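PDB 5U1T: separin from Saccharomyces cerevisiae, which cleaves the cohesin subunit Scc1 at the onset of anaphase as a caspase-like cysteine protease, so that sister chromatids can separate. Local coordinates for residues I1489-A1500 and G1521-V1532; K1535-E1543 and V1574-P1585. All coordinates share one frame; numbering follows the deposited sequence.

Interaction 1: residues I1489-A1500 and G1521-V1532; sequences IAPSFLLGCSSA and GCPMVLGNLWDV
Ser1492 and Phe1493 run beside Val1525 and Leu1526 as neighbouring parallel strands, the two ends of a beta-alpha-beta unit whose connection includes helix 1513-1519, in the caspase-like sheet of the protease domain. The backbone ladder is short: Ser1492 N donates to Met1524 O, Leu1526 N returns a bond to Ser1492 O, and the last rung, from Leu1494 N to Leu1526 O, is weak. Apolar side chains divide between the faces. On the face where Phe1493 and Leu1495 also touch helix 1534-1548, Leu1526, its CG anti to the backbone N (chi1 -175°), sets CD1 at the edge of the Phe1493 ring, 3.7 Å from CE1, and CD2 against Leu1495 CD2; on the other, Leu1494 CD1 meets Val1525 CG2 at 4.0 Å.

Beyond the strands, polar side chains fix the loop carrying Cys1497, the active-site cysteine by similarity. Asn1528 ND2 reaches Gly1496 O at 2.9 Å, the oxygen lying near the amide plane although the donor stands above the carbonyl plane. Ser1499 OG accepts from Asn1528 N at 3.0 Å and donates to Leu1494 O, tying turn to strand. At the cysteine itself, Val1532 N points a weak bond at Cys1497 SG, 3.5 Å away.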
loop_
_atom_site.group_PDB
_atom_site.type_symbol
_atom_site.label_atom_id
_atom_site.label_comp_id
_atom_site.label_asym_id
_atom_site.label_seq_id
_atom_site.Cartn_x
_atom_site.Cartn_y
_atom_site.Cartn_z
ATOM N N ILE A 1489 35.441 23.804 -13.526
ATOM C CA ILE A 1489 36.502 22.829 -13.317
ATOM C C ILE A 1489 37.701 23.146 -14.237
ATOM O O ILE A 1489 37.566 23.795 -15.284
ATOM C CB ILE A 1489 35.965 21.393 -13.541
ATOM C CG1 ILE A 1489 34.964 21.049 -12.441
ATOM C CG2 ILE A 1489 37.080 20.356 -13.554
ATOM C CD1 ILE A 1489 34.553 19.599 -12.424
ATOM N N ALA A 1490 38.882 22.736 -13.796
ATOM C CA ALA A 1490 40.097 22.913 -14.568
ATOM C C ALA A 1490 40.113 21.975 -15.758
ATOM O O ALA A 1490 39.637 20.844 -15.661
ATOM C CB ALA A 1490 41.331 22.676 -13.691
ATOM N N PRO A 1491 40.664 22.452 -16.884
ATOM C CA PRO A 1491 41.000 21.600 -18.028
ATOM C C PRO A 1491 41.695 20.330 -17.544
ATOM O O PRO A 1491 42.723 20.423 -16.890
ATOM C CB PRO A 1491 41.944 22.481 -18.852
ATOM C CG PRO A 1491 41.495 23.872 -18.561
ATOM C CD PRO A 1491 41.033 23.862 -17.117
ATOM N N SER A 1492 41.144 19.162 -17.833
ATOM C CA SER A 1492 41.674 17.940 -17.248
ATOM C C SER A 1492 42.301 16.975 -18.257
ATOM O O SER A 1492 41.721 16.685 -19.301
ATOM C CB SER A 1492 40.569 17.232 -16.474
ATOM O OG SER A 1492 39.988 18.112 -15.533
ATOM N N PHE A 1493 43.499 16.496 -17.936
ATOM C CA PHE A 1493 44.118 15.397 -18.670
ATOM C C PHE A 1493 43.874 14.069 -17.932
ATOM O O PHE A 1493 44.707 13.627 -17.142
ATOM C CB PHE A 1493 45.629 15.633 -18.855
ATOM C CG PHE A 1493 45.968 16.733 -19.826
ATOM C CD1 PHE A 1493 45.710 16.593 -21.173
ATOM C CD2 PHE A 1493 46.560 17.900 -19.396
ATOM C CE1 PHE A 1493 46.024 17.604 -22.069
ATOM C CE2 PHE A 1493 46.879 18.913 -20.296
ATOM C CZ PHE A 1493 46.607 18.763 -21.629
ATOM N N LEU A 1494 42.725 13.448 -18.175
ATOM C CA LEU A 1494 42.400 12.155 -17.570
ATOM C C LEU A 1494 43.164 11.018 -18.250
ATOM O O LEU A 1494 42.558 10.159 -18.893
ATOM C CB LEU A 1494 40.886 11.883 -17.662
ATOM C CG LEU A 1494 39.955 12.291 -16.521
ATOM C CD1 LEU A 1494 39.982 13.773 -16.307
ATOM C CD2 LEU A 1494 38.537 11.831 -16.793
ATOM N N LEU A 1495 44.484 11.002 -18.124
ATOM C CA LEU A 1495 45.296 10.037 -18.877
ATOM C C LEU A 1495 45.328 8.635 -18.246
ATOM O O LEU A 1495 46.396 8.145 -17.877
ATOM C CB LEU A 1495 46.728 10.554 -19.028
ATOM C CG LEU A 1495 46.914 12.054 -19.275
ATOM C CD1 LEU A 1495 48.400 12.453 -19.311
ATOM C CD2 LEU A 1495 46.218 12.460 -20.552
ATOM N N GLY A 1496 44.172 7.985 -18.135
ATOM C CA GLY A 1496 44.117 6.638 -17.587
ATOM C C GLY A 1496 43.216 5.681 -18.353
ATOM O O GLY A 1496 42.422 6.110 -19.190
ATOM N N CYS A 1497 43.345 4.386 -18.062
ATOM C CA CYS A 1497 42.447 3.373 -18.613
ATOM C C CYS A 1497 40.983 3.763 -18.530
ATOM O O CYS A 1497 40.443 3.946 -17.441
ATOM C CB CYS A 1497 42.625 2.040 -17.892
ATOM S SG CYS A 1497 44.055 1.117 -18.403
ATOM N N SER A 1498 40.358 3.884 -19.694
ATOM C CA SER A 1498 38.906 3.990 -19.834
ATOM C C SER A 1498 38.278 5.192 -19.147
ATOM O O SER A 1498 37.102 5.150 -18.812
ATOM C CB SER A 1498 38.233 2.719 -19.317
ATOM O OG SER A 1498 38.366 1.650 -20.234
ATOM N N SER A 1499 39.035 6.268 -18.967
ATOM C CA SER A 1499 38.454 7.498 -18.443
ATOM C C SER A 1499 37.317 8.062 -19.315
ATOM O O SER A 1499 36.344 8.604 -18.785
ATOM C CB SER A 1499 39.535 8.554 -18.275
ATOM O OG SER A 1499 40.346 8.591 -19.424
ATOM N N ALA A 1500 37.427 7.928 -20.638
ATOM C CA ALA A 1500 36.381 8.419 -21.535
ATOM C C ALA A 1500 35.428 7.316 -22.000
ATOM O O ALA A 1500 34.588 7.542 -22.872
ATOM C CB ALA A 1500 36.997 9.104 -22.734
ATOM N N GLY A 1521 31.452 21.867 -15.407
ATOM C CA GLY A 1521 31.881 23.138 -15.953
ATOM C C GLY A 1521 33.313 23.105 -16.451
ATOM O O GLY A 1521 33.916 24.144 -16.702
ATOM N N CYS A 1522 33.856 21.896 -16.566
ATOM C CA CYS A 1522 35.108 21.672 -17.281
ATOM C C CYS A 1522 34.905 22.101 -18.730
ATOM O O CYS A 1522 33.889 21.739 -19.342
ATOM C CB CYS A 1522 35.532 20.200 -17.199
ATOM S SG CYS A 1522 37.156 19.802 -17.897
ATOM N N PRO A 1523 35.846 22.907 -19.258
ATOM C CA PRO A 1523 35.841 23.437 -20.620
ATOM C C PRO A 1523 36.720 22.640 -21.588
ATOM O O PRO A 1523 36.715 22.917 -22.790
ATOM C CB PRO A 1523 36.391 24.852 -20.424
ATOM C CG PRO A 1523 37.351 24.704 -19.323
ATOM C CD PRO A 1523 36.856 23.586 -18.431
ATOM N N MET A 1524 37.472 21.671 -21.075
ATOM C CA MET A 1524 38.306 20.802 -21.915
ATOM C C MET A 1524 38.702 19.589 -21.098
ATOM O O MET A 1524 39.428 19.715 -20.129
ATOM C CB MET A 1524 39.567 21.528 -22.420
ATOM C CG MET A 1524 40.382 20.784 -23.499
ATOM S SD MET A 1524 41.205 19.228 -23.067
ATOM C CE MET A 1524 42.188 19.741 -21.669
ATOM N N VAL A 1525 38.232 18.416 -21.490
ATOM C CA VAL A 1525 38.578 17.206 -20.768
ATOM C C VAL A 1525 39.032 16.146 -21.751
ATOM O O VAL A 1525 38.411 15.927 -22.791
ATOM C CB VAL A 1525 37.404 16.685 -19.919
ATOM C CG1 VAL A 1525 36.150 16.524 -20.765
ATOM C CG2 VAL A 1525 37.781 15.375 -19.248
ATOM N N LEU A 1526 40.144 15.506 -21.420
ATOM C CA LEU A 1526 40.782 14.563 -22.319
ATOM C C LEU A 1526 40.914 13.195 -21.650
ATOM O O LEU A 1526 41.511 13.088 -20.581
ATOM C CB LEU A 1526 42.147 15.117 -22.737
ATOM C CG LEU A 1526 43.034 14.422 -23.771
ATOM C CD1 LEU A 1526 44.056 15.430 -24.349
ATOM C CD2 LEU A 1526 43.768 13.231 -23.147
ATOM N N GLY A 1527 40.361 12.155 -22.277
ATOM C CA GLY A 1527 40.430 10.812 -21.727
ATOM C C GLY A 1527 40.610 9.743 -22.781
ATOM O O GLY A 1527 40.789 10.056 -23.949
ATOM N N ASN A 1528 40.574 8.481 -22.366
ATOM C CA ASN A 1528 40.678 7.349 -23.288
ATOM C C ASN A 1528 39.378 6.616 -23.420
ATOM O O ASN A 1528 38.677 6.437 -22.447
ATOM C CB ASN A 1528 41.738 6.353 -22.835
ATOM C CG ASN A 1528 43.122 6.942 -22.822
ATOM O OD1 ASN A 1528 43.601 7.464 -23.833
ATOM N ND2 ASN A 1528 43.785 6.864 -21.659
ATOM N N LEU A 1529 39.090 6.150 -24.623
ATOM C CA LEU A 1529 37.827 5.487 -24.926
ATOM C C LEU A 1529 37.770 4.064 -24.391
ATOM O O LEU A 1529 36.698 3.510 -24.239
ATOM C CB LEU A 1529 37.592 5.472 -26.434
ATOM C CG LEU A 1529 37.339 6.798 -27.129
ATOM C CD1 LEU A 1529 37.406 6.554 -28.620
ATOM C CD2 LEU A 1529 36.000 7.391 -26.733
ATOM N N TRP A 1530 38.929 3.480 -24.117
ATOM C CA TRP A 1530 39.007 2.131 -23.561
ATOM C C TRP A 1530 40.290 1.967 -22.748
ATOM O O TRP A 1530 40.993 2.947 -22.516
ATOM C CB TRP A 1530 38.936 1.087 -24.670
ATOM C CG TRP A 1530 39.800 1.426 -25.845
ATOM C CD1 TRP A 1530 41.154 1.301 -25.928
ATOM C CD2 TRP A 1530 39.367 1.938 -27.113
ATOM N NE1 TRP A 1530 41.593 1.706 -27.171
ATOM C CE2 TRP A 1530 40.515 2.105 -27.913
ATOM C CE3 TRP A 1530 38.118 2.267 -27.649
ATOM C CZ2 TRP A 1530 40.453 2.585 -29.213
ATOM C CZ3 TRP A 1530 38.058 2.752 -28.935
ATOM C CH2 TRP A 1530 39.218 2.904 -29.708
ATOM N N ASP A 1531 40.601 0.747 -22.315
ATOM C CA ASP A 1531 41.800 0.549 -21.510
ATOM C C ASP A 1531 43.033 0.608 -22.390
ATOM O O ASP A 1531 43.028 0.121 -23.523
ATOM C CB ASP A 1531 41.785 -0.783 -20.747
ATOM C CG ASP A 1531 40.544 -0.970 -19.881
ATOM O OD1 ASP A 1531 39.902 0.033 -19.498
ATOM O OD2 ASP A 1531 40.216 -2.142 -19.591
ATOM N N VAL A 1532 44.089 1.208 -21.854
ATOM C CA VAL A 1532 45.358 1.337 -22.554
ATOM C C VAL A 1532 46.496 0.754 -21.714
ATOM O O VAL A 1532 46.382 0.685 -20.501
ATOM C CB VAL A 1532 45.645 2.794 -22.871
ATOM C CG1 VAL A 1532 44.663 3.294 -23.896
ATOM C CG2 VAL A 1532 45.548 3.626 -21.603
#

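Interaction 2: residues K1535-E1543 and V1574-P1585; sequences KDIDKFSEE and VCHLRYLNGAAP
The first turns of helix 1534-1548, which follows strand 1524-1528 in the caspase-like domain, pack on the loop that leads from helix 1564-1571 into edge strand 1585-1589. Asp1536 is the polar centre of this contact. Its carboxylate receives two successive backbone N-H groups: His1576 N meets OD1 at 2.9 Å, on the syn side but 31° out of the carboxylate plane, while Leu1577 N uses the syn lone pair of OD2, also at 2.9 Å. Both bonds are almost straight, at 176°, and together they should fix the rotation of the carboxylate. Asn1581 ND2 adds a weak bond to OD2 at 3.3 Å, its amide turned steeply from the carboxylate plane; the OD1 of the same amide accepts from Thr1533 N, so the amide bridges Thr1533, just before the helix, and Asp1536 in its first turn.

Farther along the helix the contact becomes apolar. Val1574 straddles the helix surface, CG2 resting 3.6 Å from Phe1540 CA and CG1 against Glu1543 CG. With CG anti to the backbone N (chi1 169°), the Phe1540 ring offers one face to Pro1585, whose CG lies 3.9 Å from the ring centroid in a CH-pi contact; Cys1575 SG packs on Phe1540 CB. Two successive backbone N-H groups held by one carboxylate, and a proline on an aromatic face, join the helix after strand 1524-1528 to the loop entering strand 1585-1589, in the helical layer beside the sheet of the caspase-like alpha/beta fold.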
loop_
_atom_site.group_PDB
_atom_site.type_symbol
_atom_site.label_atom_id
_atom_site.label_comp_id
_atom_site.label_asym_id
_atom_site.label_seq_id
_atom_site.Cartn_x
_atom_site.Cartn_y
_atom_site.Cartn_z
ATOM N N LYS A 1535 53.353 1.336 -21.117
ATOM C CA LYS A 1535 54.501 1.876 -21.869
ATOM C C LYS A 1535 54.071 2.749 -23.047
ATOM O O LYS A 1535 54.606 3.841 -23.241
ATOM C CB LYS A 1535 55.417 0.758 -22.384
ATOM C CG LYS A 1535 56.143 0.011 -21.295
ATOM C CD LYS A 1535 57.019 -1.085 -21.850
ATOM C CE LYS A 1535 58.136 -1.365 -20.866
ATOM N NZ LYS A 1535 58.922 -0.114 -20.650
ATOM N N ASP A 1536 53.104 2.267 -23.823
ATOM C CA ASP A 1536 52.645 2.971 -25.020
ATOM C C ASP A 1536 51.923 4.277 -24.708
ATOM O O ASP A 1536 52.129 5.290 -25.379
ATOM C CB ASP A 1536 51.730 2.063 -25.831
ATOM C CG ASP A 1536 52.348 1.629 -27.116
ATOM O OD1 ASP A 1536 53.560 1.885 -27.320
ATOM O OD2 ASP A 1536 51.614 1.031 -27.929
ATOM N N ILE A 1537 51.064 4.247 -23.694
ATOM C CA ILE A 1537 50.242 5.406 -23.386
ATOM C C ILE A 1537 51.119 6.502 -22.795
ATOM O O ILE A 1537 50.904 7.690 -23.056
ATOM C CB ILE A 1537 49.075 5.051 -22.418
ATOM C CG1 ILE A 1537 48.117 6.237 -22.261
ATOM C CG2 ILE A 1537 49.596 4.583 -21.058
ATOM C CD1 ILE A 1537 47.491 6.691 -23.549
ATOM N N ASP A 1538 52.126 6.091 -22.024
ATOM C CA ASP A 1538 53.063 7.026 -21.425
ATOM C C ASP A 1538 53.986 7.628 -22.470
ATOM O O ASP A 1538 54.399 8.775 -22.321
ATOM C CB ASP A 1538 53.870 6.347 -20.330
ATOM C CG ASP A 1538 53.043 6.068 -19.101
ATOM O OD1 ASP A 1538 51.921 6.621 -18.999
ATOM O OD2 ASP A 1538 53.517 5.296 -18.234
ATOM N N LYS A 1539 54.310 6.859 -23.515
ATOM C CA LYS A 1539 54.963 7.413 -24.703
ATOM C C LYS A 1539 54.095 8.566 -25.217
ATOM O O LYS A 1539 54.583 9.676 -25.415
ATOM C CB LYS A 1539 55.158 6.359 -25.808
ATOM C CG LYS A 1539 56.412 5.485 -25.714
ATOM C CD LYS A 1539 56.763 4.895 -27.096
ATOM C CE LYS A 1539 58.151 4.230 -27.148
ATOM N NZ LYS A 1539 58.236 2.995 -26.299
ATOM N N PHE A 1540 52.803 8.300 -25.391
ATOM C CA PHE A 1540 51.868 9.294 -25.901
ATOM C C PHE A 1540 51.772 10.510 -24.983
ATOM O O PHE A 1540 51.813 11.646 -25.442
ATOM C CB PHE A 1540 50.477 8.660 -26.112
ATOM C CG PHE A 1540 49.382 9.658 -26.389
ATOM C CD1 PHE A 1540 49.197 10.168 -27.661
ATOM C CD2 PHE A 1540 48.545 10.090 -25.374
ATOM C CE1 PHE A 1540 48.200 11.094 -27.913
ATOM C CE2 PHE A 1540 47.550 11.012 -25.618
ATOM C CZ PHE A 1540 47.374 11.513 -26.882
ATOM N N SER A 1541 51.631 10.274 -23.689
ATOM C CA SER A 1541 51.540 11.368 -22.727
ATOM C C SER A 1541 52.771 12.267 -22.756
ATOM O O SER A 1541 52.648 13.493 -22.811
ATOM C CB SER A 1541 51.343 10.824 -21.315
ATOM O OG SER A 1541 50.158 10.062 -21.247
ATOM N N GLU A 1542 53.947 11.645 -22.710
ATOM C CA GLU A 1542 55.223 12.351 -22.777
ATOM C C GLU A 1542 55.228 13.259 -24.000
ATOM O O GLU A 1542 55.546 14.445 -23.912
ATOM C CB GLU A 1542 56.385 11.347 -22.831
ATOM C CG GLU A 1542 57.787 11.910 -22.584
ATOM C CD GLU A 1542 58.871 11.047 -23.232
ATOM O OE1 GLU A 1542 58.547 9.910 -23.649
ATOM O OE2 GLU A 1542 60.035 11.508 -23.348
ATOM N N GLU A 1543 54.826 12.699 -25.135
ATOM C CA GLU A 1543 54.795 13.438 -26.383
ATOM C C GLU A 1543 53.762 14.564 -26.372
ATOM O O GLU A 1543 53.997 15.646 -26.917
ATOM C CB GLU A 1543 54.521 12.478 -27.537
ATOM C CG GLU A 1543 54.562 13.130 -28.901
ATOM C CD GLU A 1543 55.943 13.645 -29.287
ATOM O OE1 GLU A 1543 56.936 13.311 -28.599
ATOM O OE2 GLU A 1543 56.032 14.380 -30.303
ATOM N N VAL A 1574 53.294 7.879 -31.872
ATOM C CA VAL A 1574 54.386 7.349 -31.057
ATOM C C VAL A 1574 54.054 5.975 -30.481
ATOM O O VAL A 1574 54.954 5.218 -30.129
ATOM C CB VAL A 1574 54.766 8.301 -29.898
ATOM C CG1 VAL A 1574 55.281 9.615 -30.443
ATOM C CG2 VAL A 1574 53.589 8.525 -28.970
ATOM N N CYS A 1575 52.784 5.641 -30.390
ATOM C CA CYS A 1575 52.401 4.367 -29.828
ATOM C C CYS A 1575 52.759 3.226 -30.734
ATOM O O CYS A 1575 52.645 3.340 -31.924
ATOM C CB CYS A 1575 50.905 4.342 -29.583
ATOM S SG CYS A 1575 50.297 5.504 -28.365
ATOM N N HIS A 1576 53.197 2.118 -30.170
ATOM C CA HIS A 1576 53.539 0.963 -30.976
ATOM C C HIS A 1576 52.284 0.339 -31.519
ATOM O O HIS A 1576 52.256 -0.117 -32.638
ATOM C CB HIS A 1576 54.285 -0.069 -30.162
ATOM C CG HIS A 1576 55.766 0.054 -30.255
ATOM N ND1 HIS A 1576 56.621 -0.698 -29.485
ATOM C CD2 HIS A 1576 56.544 0.837 -31.030
ATOM C CE1 HIS A 1576 57.864 -0.384 -29.784
ATOM N NE2 HIS A 1576 57.844 0.545 -30.720
ATOM N N LEU A 1577 51.251 0.260 -30.700
ATOM C CA LEU A 1577 49.996 -0.259 -31.169
ATOM C C LEU A 1577 49.282 0.994 -31.542
ATOM O O LEU A 1577 48.834 1.737 -30.709
ATOM C CB LEU A 1577 49.276 -1.031 -30.094
ATOM C CG LEU A 1577 49.935 -2.385 -29.904
ATOM C CD1 LEU A 1577 48.986 -3.368 -29.278
ATOM C CD2 LEU A 1577 50.414 -2.923 -31.225
ATOM N N ARG A 1578 49.221 1.266 -32.827
ATOM C CA ARG A 1578 48.618 2.494 -33.285
ATOM C C ARG A 1578 47.131 2.623 -33.105
ATOM O O ARG A 1578 46.632 3.719 -33.094
ATOM C CB ARG A 1578 49.015 2.794 -34.716
ATOM C CG ARG A 1578 50.491 3.112 -34.855
ATOM C CD ARG A 1578 50.866 3.458 -36.281
ATOM N NE ARG A 1578 52.294 3.693 -36.418
ATOM C CZ ARG A 1578 52.898 3.898 -37.577
ATOM N NH1 ARG A 1578 54.200 4.097 -37.616
ATOM N NH2 ARG A 1578 52.197 3.901 -38.695
ATOM N N TYR A 1579 46.412 1.524 -32.978
ATOM C CA TYR A 1579 44.976 1.662 -32.774
ATOM C C TYR A 1579 44.544 1.299 -31.355
ATOM O O TYR A 1579 43.930 2.126 -30.700
ATOM C CB TYR A 1579 44.198 0.833 -33.808
ATOM C CG TYR A 1579 44.512 1.278 -35.210
ATOM C CD1 TYR A 1579 45.612 0.767 -35.880
ATOM C CD2 TYR A 1579 43.752 2.259 -35.842
ATOM C CE1 TYR A 1579 45.934 1.197 -37.137
ATOM C CE2 TYR A 1579 44.064 2.691 -37.112
ATOM C CZ TYR A 1579 45.153 2.149 -37.758
ATOM O OH TYR A 1579 45.496 2.548 -39.034
ATOM N N LEU A 1580 44.853 0.092 -30.878
ATOM C CA LEU A 1580 44.438 -0.306 -29.520
ATOM C C LEU A 1580 44.832 0.732 -28.461
ATOM O O LEU A 1580 44.087 0.962 -27.514
ATOM C CB LEU A 1580 45.016 -1.672 -29.127
ATOM C CG LEU A 1580 44.373 -2.957 -29.660
ATOM C CD1 LEU A 1580 44.889 -4.168 -28.904
ATOM C CD2 LEU A 1580 42.842 -2.907 -29.637
ATOM N N ASN A 1581 45.989 1.370 -28.645
ATOM C CA ASN A 1581 46.423 2.429 -27.740
ATOM C C ASN A 1581 46.290 3.834 -28.338
ATOM O O ASN A 1581 45.683 4.715 -27.714
ATOM C CB ASN A 1581 47.864 2.175 -27.300
ATOM C CG ASN A 1581 47.951 1.170 -26.163
ATOM O OD1 ASN A 1581 47.202 1.252 -25.195
ATOM N ND2 ASN A 1581 48.862 0.213 -26.285
ATOM N N GLY A 1582 46.833 4.029 -29.545
ATOM C CA GLY A 1582 46.832 5.324 -30.219
ATOM C C GLY A 1582 45.477 5.933 -30.601
ATOM O O GLY A 1582 45.361 7.155 -30.729
ATOM N N ALA A 1583 44.455 5.094 -30.788
ATOM C CA ALA A 1583 43.124 5.579 -31.150
ATOM C C ALA A 1583 42.273 5.839 -29.917
ATOM O O ALA A 1583 41.148 6.332 -30.015
ATOM C CB ALA A 1583 42.419 4.583 -32.069
ATOM N N ALA A 1584 42.825 5.496 -28.757
ATOM C CA ALA A 1584 42.097 5.576 -27.501
ATOM C C ALA A 1584 41.879 7.011 -26.995
ATOM O O ALA A 1584 40.792 7.326 -26.510
ATOM C CB ALA A 1584 42.811 4.750 -26.453
ATOM N N PRO A 1585 42.906 7.885 -27.090
ATOM C CA PRO A 1585 42.645 9.229 -26.550
ATOM C C PRO A 1585 41.653 10.056 -27.355
ATOM O O PRO A 1585 41.625 9.927 -28.568
ATOM C CB PRO A 1585 44.028 9.891 -26.555
ATOM C CG PRO A 1585 44.906 8.999 -27.310
ATOM C CD PRO A 1585 44.348 7.641 -27.264
#

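Overall arrangement
Interaction 1 lies inside the sheet and is almost wholly buried, whereas interaction 2 belongs to the layer against it and includes the exposed Lys1539 and His1576. The chemistry follows the place: backbone pairing and apolar packing join the parallel strands, with side-chain hydrogen bonds to the loop beyond them, while a carboxylate holds the loop 1574-1585 to its helix. The two are in series, strand 1524-1528 leading into helix 1534-1548, and they meet directly. Trp1530 NE1 probably bonds to Leu1580 O, Leu1529 N probably bonds to Ala1584 O, and Val1532 packs on Asn1581. The side chain of Asn1581 in interaction 2 lies about 7 Å from that of Cys1497 in interaction 1.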